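Local coordinates for protein putative Nitroreductase (PDB 3EO7) that binds flavin mononucleotide and is probably an FMN-dependent oxidoreductase of the nitroreductase family, at residues 482-486 with 487-491. Sequence-based numbering, arbitrary orientation. Where two conformers were deposited one is given.
With FMN (flavin mononucleotide), chain B; PGR (R-1,2-propanediol), chain R.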
ATOM      1  N   GLY A 482      11.156   2.922   4.893  1.00 16.72           N
ATOM      2  CA  GLY A 482      11.046   1.464   4.787  1.00 17.10           C
ATOM      3  C   GLY A 482      12.030   0.670   5.609  1.00 18.30           C
ATOM      4  O   GLY A 482      11.740  -0.454   6.025  1.00 20.54           O
ATOM      5  N   GLY A 483      13.191   1.258   5.826  1.00 17.77           N
ATOM      6  CA  GLY A 483      14.296   0.639   6.548  1.00 17.61           C
ATOM      7  C   GLY A 483      14.528   1.301   7.893  1.00 15.65           C
ATOM      8  O   GLY A 483      14.596   2.522   8.011  1.00 16.75           O
ATOM      9  N   PHE A 484      14.670   0.482   8.922  1.00 17.51           N
ATOM     10  CA  PHE A 484      14.822   0.973  10.287  1.00 15.86           C
ATOM     11  C   PHE A 484      15.449  -0.109  11.157  1.00 16.41           C
ATOM     12  O   PHE A 484      15.554  -1.273  10.733  1.00 15.50           O
ATOM     13  CB  PHE A 484      13.424   1.399  10.822  1.00 16.58           C
ATOM     14  CG  PHE A 484      12.349   0.381  10.550  1.00 17.13           C
ATOM     15  CD1 PHE A 484      12.176  -0.703  11.391  1.00 17.91           C
ATOM     16  CD2 PHE A 484      11.554   0.482   9.395  1.00 18.09           C
ATOM     17  CE1 PHE A 484      11.205  -1.680  11.102  1.00 17.04           C
ATOM     18  CE2 PHE A 484      10.585  -0.490   9.115  1.00 17.10           C
ATOM     19  CZ  PHE A 484      10.424  -1.566   9.968  1.00 17.60           C
ATOM     20  N   PHE A 485      15.904   0.273  12.350  1.00 15.95           N
ATOM     21  CA  PHE A 485      16.479  -0.700  13.268  1.00 15.59           C
ATOM     22  C   PHE A 485      15.341  -1.386  14.011  1.00 16.30           C
ATOM     23  O   PHE A 485      14.966  -0.979  15.112  1.00 14.92           O
ATOM     24  CB  PHE A 485      17.489  -0.038  14.185  1.00 14.68           C
ATOM     25  CG  PHE A 485      18.751   0.386  13.477  1.00 13.88           C
ATOM     26  CD1 PHE A 485      19.489  -0.524  12.737  1.00 16.33           C
ATOM     27  CD2 PHE A 485      19.233   1.687  13.604  1.00 14.71           C
ATOM     28  CE1 PHE A 485      20.661  -0.135  12.095  1.00 17.23           C
ATOM     29  CE2 PHE A 485      20.409   2.082  12.966  1.00 18.98           C
ATOM     30  CZ  PHE A 485      21.104   1.181  12.207  1.00 17.83           C
ATOM     31  N   ASP A 486      14.858  -2.482  13.407  1.00 16.07           N
ATOM     32  CA  ASP A 486      13.654  -3.170  13.860  1.00 17.17           C
ATOM     33  C   ASP A 486      13.545  -3.387  15.372  1.00 16.43           C
ATOM     34  O   ASP A 486      12.579  -2.949  15.984  1.00 19.63           O
ATOM     35  CB  ASP A 486      13.550  -4.541  13.176  1.00 15.81           C
ATOM     36  CG  ASP A 486      13.406  -4.435  11.642  1.00 15.65           C
ATOM     37  OD1 ASP A 486      14.367  -3.915  11.012  1.00 17.00           O
ATOM     38  OD2 ASP A 486      12.351  -4.880  11.110  1.00 15.95           O
ATOM     39  N   ASP A 487      14.506  -4.090  15.940  1.00 17.41           N
ATOM     40  CA  ASP A 487      14.409  -4.480  17.350  1.00 20.84           C
ATOM     41  C   ASP A 487      14.569  -3.309  18.280  1.00 21.80           C
ATOM     42  O   ASP A 487      13.941  -3.279  19.350  1.00 24.46           O
ATOM     43  CB  ASP A 487      15.425  -5.578  17.697  1.00 21.23           C
ATOM     44  CG  ASP A 487      15.112  -6.925  17.025  1.00 22.23           C
ATOM     45  OD1 ASP A 487      13.941  -7.184  16.702  1.00 21.47           O
ATOM     46  OD2 ASP A 487      16.061  -7.686  16.817  1.00 30.04           O
ATOM     47  N   GLN A 488      15.337  -2.307  17.862  1.00 18.24           N
ATOM     48  CA  GLN A 488      15.618  -1.158  18.713  1.00 19.16           C
ATOM     49  C   GLN A 488      14.443  -0.214  18.876  1.00 20.07           C
ATOM     50  O   GLN A 488      14.376   0.550  19.841  1.00 18.36           O
ATOM     51  CB  GLN A 488      16.869  -0.429  18.187  1.00 18.68           C
ATOM     52  CG  GLN A 488      18.201  -1.177  18.444  1.00 18.41           C
ATOM     53  CD  GLN A 488      18.367  -2.473  17.660  1.00 25.00           C
ATOM     54  OE1 GLN A 488      17.939  -2.577  16.506  1.00 22.20           O
ATOM     55  NE2 GLN A 488      18.970  -3.487  18.292  1.00 26.52           N
ATOM     56  N   VAL A 489      13.503  -0.239  17.939  1.00 18.41           N
ATOM     57  CA  VAL A 489      12.355   0.632  18.032  1.00 21.02           C
ATOM     58  C   VAL A 489      11.564   0.386  19.321  1.00 16.91           C
ATOM     59  O   VAL A 489      11.239   1.329  20.056  1.00 19.18           O
ATOM     60  CB  VAL A 489      11.400   0.498  16.819  1.00 18.66           C
ATOM     61  CG1 VAL A 489      10.148   1.407  17.004  1.00 17.56           C
ATOM     62  CG2 VAL A 489      12.111   0.816  15.516  1.00 21.08           C
ATOM     63  N   ASN A 490      11.231  -0.869  19.608  1.00 18.75           N
ATOM     64  CA  ASN A 490      10.366  -1.137  20.759  1.00 20.98           C
ATOM     65  C   ASN A 490      10.919  -0.650  22.077  1.00 21.70           C
ATOM     66  O   ASN A 490      10.211  -0.054  22.880  1.00 24.28           O
ATOM     67  CB  ASN A 490      10.053  -2.625  20.854  1.00 20.34           C
ATOM     68  CG  ASN A 490       9.372  -3.136  19.621  1.00 22.67           C
ATOM     69  OD1 ASN A 490       9.973  -3.140  18.548  1.00 24.57           O
ATOM     70  ND2 ASN A 490       8.124  -3.598  19.763  1.00 18.99           N
ATOM     71  N   GLU A 491      12.212  -0.925  22.213  0.50 26.83           N
ATOM     72  CA  GLU A 491      13.052  -0.602  23.357  0.50 29.75           C
ATOM     73  C   GLU A 491      12.991   0.892  23.706  0.50 28.87           C
ATOM     74  O   GLU A 491      12.792   1.277  24.845  0.50 29.27           O
ATOM     75  CB  GLU A 491      14.504  -1.012  23.019  0.50 30.16           C
ATOM     76  CG  GLU A 491      14.734  -2.549  22.806  0.50 32.83           C
ATOM     77  CD  GLU A 491      16.178  -2.937  22.397  0.50 29.89           C
ATOM     78  OE1 GLU A 491      17.024  -2.046  22.184  0.50 22.73           O
ATOM     79  OE2 GLU A 491      16.461  -4.155  22.253  0.50 30.96           O
TER
HETATM   80  N1  FMN B 700      12.054   8.198   1.295  1.00 13.36           N
HETATM   81  C2  FMN B 700      13.165   8.450   2.083  1.00 19.23           C
HETATM   82  O2  FMN B 700      13.772   9.512   1.997  1.00 17.54           O
HETATM   83  N3  FMN B 700      13.674   7.540   2.972  1.00 16.12           N
HETATM   84  C4  FMN B 700      13.139   6.295   3.115  1.00 17.03           C
HETATM   85  O4  FMN B 700      13.525   5.587   4.064  1.00 16.24           O
HETATM   86  C4A FMN B 700      12.016   5.999   2.345  1.00 14.89           C
HETATM   87  N5  FMN B 700      11.457   4.737   2.404  1.00 12.76           N
HETATM   88  C5A FMN B 700      10.269   4.469   1.694  1.00 13.33           C
HETATM   89  C6  FMN B 700       9.608   3.251   1.815  1.00 12.98           C
HETATM   90  C7  FMN B 700       8.446   2.976   1.096  1.00 13.46           C
HETATM   91  C7M FMN B 700       7.676   1.670   1.345  1.00 13.11           C
HETATM   92  C8  FMN B 700       7.921   3.933   0.238  1.00 14.61           C
HETATM   93  C8M FMN B 700       6.566   3.771  -0.419  1.00 10.86           C
HETATM   94  C9  FMN B 700       8.564   5.177   0.100  1.00 13.14           C
HETATM   95  C9A FMN B 700       9.736   5.443   0.830  1.00 13.07           C
HETATM   96  N10 FMN B 700      10.383   6.665   0.692  1.00 14.49           N
HETATM   97  C10 FMN B 700      11.490   6.948   1.444  1.00 14.61           C
HETATM   98  C1' FMN B 700      10.000   7.646  -0.398  1.00 12.78           C
HETATM   99  C2' FMN B 700      10.490   7.239  -1.773  1.00 14.98           C
HETATM  100  O2' FMN B 700      11.889   7.575  -1.909  1.00 16.43           O
HETATM  101  C3' FMN B 700       9.640   7.935  -2.834  1.00 13.02           C
HETATM  102  O3' FMN B 700       8.301   7.432  -2.795  1.00 13.97           O
HETATM  103  C4' FMN B 700      10.219   7.846  -4.258  1.00 13.75           C
HETATM  104  O4' FMN B 700      11.516   8.502  -4.332  1.00 15.56           O
HETATM  105  C5' FMN B 700       9.259   8.470  -5.253  1.00 11.88           C
HETATM  106  O5' FMN B 700       8.991   9.814  -4.958  1.00 14.48           O
HETATM  107  P   FMN B 700       7.524  10.341  -4.688  1.00 14.60           P
HETATM  108  O1P FMN B 700       7.008   9.654  -3.428  1.00 14.99           O
HETATM  109  O2P FMN B 700       7.686  11.844  -4.497  1.00 14.81           O
HETATM  110  O3P FMN B 700       6.647  10.035  -5.866  1.00 13.91           O
HETATM  111  C1  PGR R 716      11.151  -6.667  18.552  1.00 55.58           C
HETATM  112  C2  PGR R 716      11.466  -6.608  20.053  1.00 56.40           C
HETATM  113  C3  PGR R 716      12.326  -7.794  20.476  1.00 38.98           C
HETATM  114  O1  PGR R 716       9.750  -6.949  18.355  1.00 55.19           O
HETATM  115  O2  PGR R 716      12.185  -5.416  20.427  1.00 53.66           O
HETATM  116  O   HOH W   1       9.951  -4.000  15.961  1.00 17.64           O
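CG2 of Val-489 comes obliquely to the Phe-484 ring, 4.4 Å from CD1, while Val-501 and Ile-504 of strand 500-508 also pack on that ring. With its CG beside the backbone N (chi1 -70°), the Phe-485 ring leads away from the helix to meet Phe-420 and Pro-21. What Gln-488 touches is the root of that side chain: the Gln-488 chain bends at chi2 (68°), bringing OE1 to 3.5 Å from Phe-485 CB. Phe-485, centre of an inverse gamma turn, offers its O to the first turn of helix 486-493; Val-489 N donates to it at 3.3 Å, nearly in line with the C=O though bent at the N-H (136°), and Gln-488 N adds a weak bond. One water bridges Asp-486 O (2.8 Å) and Asn-490 OD1 (2.7 Å), while Asn-490 ND2 reaches Glu-499 O and Ile-495 O. With an alanine in place of Asn-490, those two carbonyls would probably lose this amide donor and the water one of its partners. Salt bridges from Arg-183 to Asp-486 OD2 and Lys-18 to Asp-487 OD1 probably offset the two negative charges at the helix start. At the other end of the loop Gly-482 N donates to FMN N5 (3.1 Å), so this short connection runs from flavin to salt-bridged helix.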